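Local coordinates for stage II sporulation protein E (SpoIIE) (Moorella thermoacetica, PDB 3ZT9) that probably acts as a manganese-dependent PP2C-type protein phosphatase in signalling through the bacterial stressosome, at residues A[29-42]-A[80-92]. Residues are numbered along the deposited sequence; the frame is centred on the assembly and turned at random.
Sequences EGVIFLAVGDGIGH and RGAVAALCRVDRR. With MN (manganese (II) ion), chain B; MN (manganese (II) ion), chain C.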
ATOM      1  N   GLU A  29      -9.244 -15.685  -5.713  1.00 81.89           N
ATOM      2  CA  GLU A  29      -8.987 -17.091  -5.423  1.00 74.95           C
ATOM      3  C   GLU A  29      -8.086 -17.288  -4.188  1.00 71.97           C
ATOM      4  O   GLU A  29      -6.991 -17.823  -4.294  1.00 76.80           O
ATOM      5  CB  GLU A  29      -8.347 -17.761  -6.652  1.00 71.80           C
ATOM      6  CG  GLU A  29      -6.809 -17.665  -6.689  1.00 66.24           C
ATOM      7  CD  GLU A  29      -6.271 -16.756  -7.772  1.00 72.90           C
ATOM      8  OE1 GLU A  29      -6.928 -16.647  -8.843  1.00 75.00           O
ATOM      9  OE2 GLU A  29      -5.186 -16.158  -7.541  1.00 77.19           O
ATOM     10  N   GLY A  30      -8.529 -16.860  -3.016  1.00 54.13           N
ATOM     11  CA  GLY A  30      -7.710 -17.053  -1.832  1.00 52.33           C
ATOM     12  C   GLY A  30      -6.385 -16.292  -1.827  1.00 41.90           C
ATOM     13  O   GLY A  30      -5.598 -16.434  -0.883  1.00 40.75           O
ATOM     14  N   VAL A  31      -6.135 -15.495  -2.864  1.00 29.89           N
ATOM     15  CA  VAL A  31      -5.010 -14.545  -2.858  1.00 23.64           C
ATOM     16  C   VAL A  31      -5.531 -13.128  -2.832  1.00 29.04           C
ATOM     17  O   VAL A  31      -6.297 -12.722  -3.706  1.00 32.30           O
ATOM     18  CB  VAL A  31      -4.133 -14.620  -4.107  1.00 22.05           C
ATOM     19  CG1 VAL A  31      -2.910 -13.695  -3.980  1.00 22.60           C
ATOM     20  CG2 VAL A  31      -3.688 -16.085  -4.388  1.00 29.99           C
ATOM     21  N   ILE A  32      -5.053 -12.346  -1.879  1.00 19.38           N
ATOM     22  CA  ILE A  32      -5.495 -10.969  -1.727  0.59 17.12           C
ATOM     23  C   ILE A  32      -4.335 -10.033  -2.066  1.00 20.47           C
ATOM     24  O   ILE A  32      -3.204 -10.256  -1.613  1.00 15.65           O
ATOM     25  CB  ILE A  32      -5.979 -10.711  -0.281  0.59 21.84           C
ATOM     26  CG1 ILE A  32      -7.117 -11.671   0.067  0.59 28.42           C
ATOM     27  CG2 ILE A  32      -6.439  -9.276  -0.133  0.59 22.68           C
ATOM     28  CD1 ILE A  32      -7.823 -11.361   1.348  0.59 49.19           C
ATOM     29  N   PHE A  33      -4.601  -9.022  -2.883  1.00 17.05           N
ATOM     30  CA  PHE A  33      -3.601  -8.016  -3.179  1.00 14.05           C
ATOM     31  C   PHE A  33      -3.979  -6.710  -2.489  1.00 12.93           C
ATOM     32  O   PHE A  33      -5.136  -6.297  -2.489  1.00 13.45           O
ATOM     33  CB  PHE A  33      -3.511  -7.780  -4.675  1.00 20.30           C
ATOM     34  CG  PHE A  33      -3.043  -8.998  -5.451  1.00 17.45           C
ATOM     35  CD1 PHE A  33      -3.920 -10.047  -5.706  1.00 21.85           C
ATOM     36  CD2 PHE A  33      -1.746  -9.078  -5.926  1.00 18.85           C
ATOM     37  CE1 PHE A  33      -3.500 -11.177  -6.433  1.00 27.64           C
ATOM     38  CE2 PHE A  33      -1.335 -10.183  -6.666  1.00 22.94           C
ATOM     39  CZ  PHE A  33      -2.223 -11.225  -6.925  1.00 23.05           C
ATOM     40  N   LEU A  34      -2.978  -6.075  -1.898  1.00 12.96           N
ATOM     41  CA  LEU A  34      -3.189  -4.829  -1.167  1.00 11.24           C
ATOM     42  C   LEU A  34      -2.172  -3.842  -1.677  1.00 11.67           C
ATOM     43  O   LEU A  34      -0.990  -4.132  -1.612  1.00 14.96           O
ATOM     44  CB  LEU A  34      -2.912  -5.030   0.351  1.00 13.29           C
ATOM     45  CG  LEU A  34      -3.627  -6.212   1.035  1.00 13.40           C
ATOM     46  CD1 LEU A  34      -3.023  -6.402   2.417  1.00 22.45           C
ATOM     47  CD2 LEU A  34      -5.102  -5.943   1.171  1.00 17.15           C
ATOM     48  N   ALA A  35      -2.603  -2.670  -2.130  1.00 11.74           N
ATOM     49  CA  ALA A  35      -1.652  -1.749  -2.720  1.00 13.34           C
ATOM     50  C   ALA A  35      -1.961  -0.322  -2.337  1.00 12.80           C
ATOM     51  O   ALA A  35      -3.139   0.072  -2.241  1.00 12.43           O
ATOM     52  CB  ALA A  35      -1.654  -1.877  -4.286  1.00 16.17           C
ATOM     53  N   VAL A  36      -0.893   0.474  -2.170  1.00 12.81           N
ATOM     54  CA  VAL A  36      -1.080   1.916  -1.995  1.00 12.91           C
ATOM     55  C   VAL A  36      -0.142   2.629  -2.948  1.00 11.84           C
ATOM     56  O   VAL A  36       1.020   2.287  -3.035  1.00 13.57           O
ATOM     57  CB  VAL A  36      -0.779   2.385  -0.521  1.00 14.98           C
ATOM     58  CG1 VAL A  36      -0.843   3.904  -0.401  1.00 16.11           C
ATOM     59  CG2 VAL A  36      -1.781   1.728   0.488  1.00 13.66           C
ATOM     60  N   GLY A  37      -0.633   3.660  -3.622  1.00 13.60           N
ATOM     61  CA  GLY A  37       0.229   4.450  -4.485  1.00 13.63           C
ATOM     62  C   GLY A  37       0.158   5.902  -4.025  1.00 12.14           C
ATOM     63  O   GLY A  37      -0.857   6.354  -3.475  1.00 14.66           O
ATOM     64  N   ASP A  38       1.236   6.643  -4.272  1.00 12.44           N
ATOM     65  CA  ASP A  38       1.263   8.058  -3.939  1.00 12.49           C
ATOM     66  C   ASP A  38       1.803   8.764  -5.165  1.00 14.83           C
ATOM     67  O   ASP A  38       2.968   8.617  -5.461  1.00 13.57           O
ATOM     68  CB  ASP A  38       2.203   8.252  -2.715  1.00 16.70           C
ATOM     69  CG  ASP A  38       2.445   9.711  -2.353  1.00 18.17           C
ATOM     70  OD1 ASP A  38       2.080  10.597  -3.151  1.00 14.20           O
ATOM     71  OD2 ASP A  38       3.019   9.979  -1.272  1.00 17.54           O
ATOM     72  N   GLY A  39       0.958   9.495  -5.897  1.00 15.58           N
ATOM     73  CA  GLY A  39       1.427  10.211  -7.080  1.00 15.56           C
ATOM     74  C   GLY A  39       2.326  11.384  -6.696  1.00 14.58           C
ATOM     75  O   GLY A  39       2.080  12.101  -5.752  1.00 16.03           O
ATOM     76  N   ILE A  40       3.366  11.624  -7.475  1.00 19.59           N
ATOM     77  CA  ILE A  40       4.303  12.669  -7.086  1.00 23.70           C
ATOM     78  C   ILE A  40       3.537  13.983  -6.945  1.00 22.79           C
ATOM     79  O   ILE A  40       2.781  14.377  -7.841  1.00 18.31           O
ATOM     80  CB  ILE A  40       5.426  12.845  -8.109  1.00 18.07           C
ATOM     81  CG1 ILE A  40       6.329  11.597  -8.177  1.00 22.99           C
ATOM     82  CG2 ILE A  40       6.240  14.114  -7.763  1.00 25.74           C
ATOM     83  CD1 ILE A  40       7.236  11.439  -6.975  1.00 26.74           C
ATOM     84  N   GLY A  41       3.712  14.660  -5.808  1.00 17.38           N
ATOM     85  CA  GLY A  41       3.090  15.952  -5.599  1.00 16.74           C
ATOM     86  C   GLY A  41       1.684  15.734  -5.087  1.00 18.73           C
ATOM     87  O   GLY A  41       1.393  14.712  -4.463  1.00 19.72           O
ATOM     88  N   HIS A  42       0.805  16.676  -5.379  1.00 19.02           N
ATOM     89  CA  HIS A  42      -0.577  16.584  -4.919  0.54 20.76           C
ATOM     90  C   HIS A  42      -1.535  17.018  -6.022  1.00 20.06           C
ATOM     91  O   HIS A  42      -1.121  17.378  -7.116  1.00 21.38           O
ATOM     92  CB  HIS A  42      -0.799  17.418  -3.635  0.54 29.46           C
ATOM     93  CG  HIS A  42      -0.291  18.830  -3.715  0.54 30.25           C
ATOM     94  ND1 HIS A  42      -1.083  19.889  -4.103  0.54 35.85           N
ATOM     95  CD2 HIS A  42       0.926  19.357  -3.436  0.54 32.45           C
ATOM     96  CE1 HIS A  42      -0.377  21.007  -4.068  0.54 19.30           C
ATOM     97  NE2 HIS A  42       0.847  20.710  -3.674  0.54 35.69           N
ATOM     98  N   ARG A  80       2.995  12.386 -13.710  1.00 22.45           N
ATOM     99  CA  ARG A  80       3.692  12.881 -12.512  1.00 25.19           C
ATOM    100  C   ARG A  80       4.648  11.823 -12.004  1.00 21.76           C
ATOM    101  O   ARG A  80       5.626  12.145 -11.375  1.00 22.17           O
ATOM    102  CB  ARG A  80       2.718  13.235 -11.374  1.00 20.14           C
ATOM    103  CG  ARG A  80       2.149  14.648 -11.469  1.00 19.37           C
ATOM    104  CD  ARG A  80       3.134  15.705 -10.923  1.00 22.28           C
ATOM    105  NE  ARG A  80       2.506  17.032 -10.969  1.00 25.71           N
ATOM    106  CZ  ARG A  80       1.708  17.529 -10.028  1.00 32.88           C
ATOM    107  NH1 ARG A  80       1.424  16.830  -8.930  1.00 21.80           N
ATOM    108  NH2 ARG A  80       1.187  18.736 -10.186  1.00 28.87           N
ATOM    109  N   GLY A  81       4.356  10.565 -12.283  1.00 21.54           N
ATOM    110  CA  GLY A  81       5.078   9.450 -11.664  1.00 19.98           C
ATOM    111  C   GLY A  81       4.456   9.124 -10.321  1.00 23.00           C
ATOM    112  O   GLY A  81       3.667   9.883  -9.797  1.00 20.18           O
ATOM    113  N   ALA A  82       4.827   7.995  -9.732  1.00 17.20           N
ATOM    114  CA  ALA A  82       4.290   7.640  -8.436  1.00 14.78           C
ATOM    115  C   ALA A  82       5.234   6.682  -7.727  1.00 17.47           C
ATOM    116  O   ALA A  82       6.075   6.046  -8.357  1.00 17.41           O
ATOM    117  CB  ALA A  82       2.930   6.955  -8.638  1.00 16.36           C
ATOM    118  N   VAL A  83       5.084   6.582  -6.411  1.00 15.58           N
ATOM    119  CA  VAL A  83       5.737   5.534  -5.636  1.00 15.84           C
ATOM    120  C   VAL A  83       4.604   4.583  -5.241  1.00 17.77           C
ATOM    121  O   VAL A  83       3.461   5.002  -5.188  1.00 14.60           O
ATOM    122  CB  VAL A  83       6.477   6.116  -4.408  1.00 17.74           C
ATOM    123  CG1 VAL A  83       7.543   7.092  -4.887  1.00 16.42           C
ATOM    124  CG2 VAL A  83       5.510   6.810  -3.391  1.00 14.54           C
ATOM    125  N   ALA A  84       4.894   3.317  -4.988  1.00 14.79           N
ATOM    126  CA  ALA A  84       3.807   2.344  -4.720  1.00 12.17           C
ATOM    127  C   ALA A  84       4.324   1.121  -3.981  1.00 13.51           C
ATOM    128  O   ALA A  84       5.489   0.754  -4.096  1.00 15.30           O
ATOM    129  CB  ALA A  84       3.187   1.889  -6.055  1.00 13.09           C
ATOM    130  N   ALA A  85       3.439   0.506  -3.219  1.00 13.83           N
ATOM    131  CA  ALA A  85       3.743  -0.732  -2.508  1.00 14.99           C
ATOM    132  C   ALA A  85       2.666  -1.719  -2.897  1.00 14.58           C
ATOM    133  O   ALA A  85       1.520  -1.323  -3.073  1.00 12.99           O
ATOM    134  CB  ALA A  85       3.675  -0.480  -1.019  1.00 16.86           C
ATOM    135  N   LEU A  86       3.015  -3.002  -2.965  1.00 11.80           N
ATOM    136  CA  LEU A  86       2.033  -4.041  -3.149  1.00 14.70           C
ATOM    137  C   LEU A  86       2.415  -5.212  -2.250  1.00 16.59           C
ATOM    138  O   LEU A  86       3.602  -5.599  -2.164  1.00 15.51           O
ATOM    139  CB  LEU A  86       2.063  -4.492  -4.605  1.00 13.17           C
ATOM    140  CG  LEU A  86       1.231  -5.727  -4.935  1.00 20.52           C
ATOM    141  CD1 LEU A  86      -0.200  -5.411  -4.714  1.00 25.87           C
ATOM    142  CD2 LEU A  86       1.480  -6.105  -6.411  1.00 28.97           C
ATOM    143  N   CYS A  87       1.414  -5.747  -1.577  1.00 12.94           N
ATOM    144  CA  CYS A  87       1.553  -6.976  -0.781  0.76 13.80           C
ATOM    145  C   CYS A  87       0.654  -8.008  -1.409  1.00 13.27           C
ATOM    146  O   CYS A  87      -0.509  -7.732  -1.700  1.00 16.27           O
ATOM    147  CB  CYS A  87       1.051  -6.797   0.658  0.76 16.17           C
ATOM    148  SG  CYS A  87       2.043  -5.771   1.729  0.76 17.40           S
ATOM    149  N   ARG A  88       1.166  -9.209  -1.586  1.00 12.91           N
ATOM    150  CA  ARG A  88       0.359 -10.279  -2.170  1.00 13.93           C
ATOM    151  C   ARG A  88       0.275 -11.331  -1.078  1.00 17.36           C
ATOM    152  O   ARG A  88       1.292 -11.857  -0.665  1.00 16.56           O
ATOM    153  CB  ARG A  88       1.028 -10.861  -3.424  1.00 16.21           C
ATOM    154  CG  ARG A  88       0.305 -12.098  -4.034  1.00 18.63           C
ATOM    155  CD  ARG A  88       1.110 -12.609  -5.285  1.00 21.60           C
ATOM    156  NE  ARG A  88       0.409 -13.631  -6.072  1.00 29.29           N
ATOM    157  CZ  ARG A  88       0.340 -14.910  -5.735  1.00 34.36           C
ATOM    158  NH1 ARG A  88       0.908 -15.341  -4.613  1.00 26.46           N
ATOM    159  NH2 ARG A  88      -0.307 -15.766  -6.512  1.00 43.65           N
ATOM    160  N   VAL A  89      -0.922 -11.575  -0.575  1.00 15.28           N
ATOM    161  CA  VAL A  89      -1.101 -12.499   0.556  1.00 15.17           C
ATOM    162  C   VAL A  89      -1.835 -13.741   0.114  1.00 14.81           C
ATOM    163  O   VAL A  89      -3.028 -13.697  -0.196  1.00 15.89           O
ATOM    164  CB  VAL A  89      -1.918 -11.820   1.659  1.00 18.31           C
ATOM    165  CG1 VAL A  89      -1.910 -12.673   2.920  1.00 22.71           C
ATOM    166  CG2 VAL A  89      -1.340 -10.409   1.902  1.00 16.27           C
ATOM    167  N   ASP A  90      -1.118 -14.848   0.046  1.00 17.65           N
ATOM    168  CA  ASP A  90      -1.694 -16.090  -0.366  1.00 18.20           C
ATOM    169  C   ASP A  90      -2.142 -16.835   0.863  1.00 17.36           C
ATOM    170  O   ASP A  90      -1.388 -17.590   1.419  1.00 19.28           O
ATOM    171  CB  ASP A  90      -0.593 -16.855  -1.090  1.00 27.48           C
ATOM    172  CG  ASP A  90      -1.071 -18.073  -1.769  1.00 30.16           C
ATOM    173  OD1 ASP A  90      -2.134 -18.646  -1.429  1.00 20.54           O
ATOM    174  OD2 ASP A  90      -0.299 -18.491  -2.660  1.00 40.06           O
ATOM    175  N   ARG A  91      -3.380 -16.625   1.292  1.00 17.24           N
ATOM    176  CA  ARG A  91      -3.791 -17.178   2.576  1.00 19.70           C
ATOM    177  C   ARG A  91      -3.918 -18.696   2.543  1.00 26.94           C
ATOM    178  O   ARG A  91      -3.652 -19.368   3.522  1.00 29.39           O
ATOM    179  CB  ARG A  91      -5.088 -16.497   3.006  1.00 18.75           C
ATOM    180  CG  ARG A  91      -4.943 -14.991   3.026  1.00 25.10           C
ATOM    181  CD  ARG A  91      -6.244 -14.331   3.443  1.00 30.72           C
ATOM    182  NE  ARG A  91      -6.579 -14.661   4.823  1.00 32.16           N
ATOM    183  CZ  ARG A  91      -7.740 -15.159   5.240  1.00 32.51           C
ATOM    184  NH1 ARG A  91      -8.738 -15.435   4.390  1.00 27.45           N
ATOM    185  NH2 ARG A  91      -7.889 -15.385   6.535  1.00 38.27           N
ATOM    186  N   ARG A  92      -4.264 -19.239   1.387  1.00 22.07           N
ATOM    187  CA  ARG A  92      -4.445 -20.677   1.246  1.00 32.78           C
ATOM    188  C   ARG A  92      -3.104 -21.416   1.355  1.00 36.81           C
ATOM    189  O   ARG A  92      -3.006 -22.474   1.988  1.00 29.52           O
ATOM    190  CB  ARG A  92      -5.133 -20.979  -0.078  1.00 41.56           C
ATOM    191  CG  ARG A  92      -4.398 -20.382  -1.251  1.00 75.83           C
ATOM    192  CD  ARG A  92      -4.743 -21.027  -2.557  1.00 98.88           C
ATOM    193  NE  ARG A  92      -3.816 -20.623  -3.612  1.00111.53           N
ATOM    194  CZ  ARG A  92      -4.176 -19.949  -4.688  1.00119.57           C
ATOM    195  NH1 ARG A  92      -5.430 -19.632  -4.902  1.00121.32           N
ATOM    196  NH2 ARG A  92      -3.258 -19.626  -5.566  1.00121.41           N
TER
HETATM  197 MN    MN B1194       1.890  12.673  -3.658  1.00 18.42          MN
HETATM  198 MN    MN C1195       2.909  11.843  -0.053  1.00 18.04          MN
HETATM  199  O   HOH W   1       4.167  12.900  -3.450  1.00 26.06           O
HETATM  200  O   HOH W   2      -0.375  20.344  -7.903  1.00 56.29           O
HETATM  201  O   HOH W   3      -0.177  12.257  -3.094  1.00 18.59           O
HETATM  202  O   HOH W   4       2.422  13.371  -1.607  1.00 19.24           O
HETATM  203  O   HOH W   5       4.857  12.665  -0.789  1.00 17.41           O
HETATM  204  O   HOH W   6       0.814  11.274   0.277  1.00 15.15           O
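R88 and F33 lie side by side on one face of an antiparallel strand pair, 31-39 with 82-90, both reaching the same way. CG of R88 meets CE2 of F33 at 3.6 Å, and the guanidinium stands nearly perpendicular to the ring (85°). With CG anti to the backbone N (chi1 174°) and the chain extended to NE, R88 runs past V31, whose CG1 sits over the centre of one guanidinium face; N62 takes a hydrogen bond from NH2. Further along this face, CD1 of L86 lies at the edge of the F33 ring and touches CB of A35 at 3.8 Å, above helix 43-60, which packs on A35 and A84 through M57. On the other face, L34, V36, C87 and V89 turn their side chains to strand 144-148 of the second sheet, building the core of the β-sandwich expected of the PP2C fold. Paired backbone hydrogen bonds, such as V89 N to I32 O (2.8 Å), zip the strands down to D38. There CG2 of V83 packs against CB of D38 at 3.7 Å, beside the dinuclear manganese site. The D38 carboxylate spans both ions, OD1 binding one at 2.1 Å and OD2 the other, which D150 and D185 also hold; carbonyl oxygens of G39 and G41 join OD1 on the first. Beyond the strands, R80 bends at chi2 (-81°) to carry NH1 to two carbonyls: the O of I40 at 3.0 Å, on a lone pair, and the O of H42 at 3.2 Å, from a tilted approach. Replacing R80 with alanine would probably deprive both carbonyls of this shared donor and let the metal-binding turn around G41 shift. A water accepts from R80 NH2 and donates to the O of H42, so the arginine reaches that carbonyl both directly and through water.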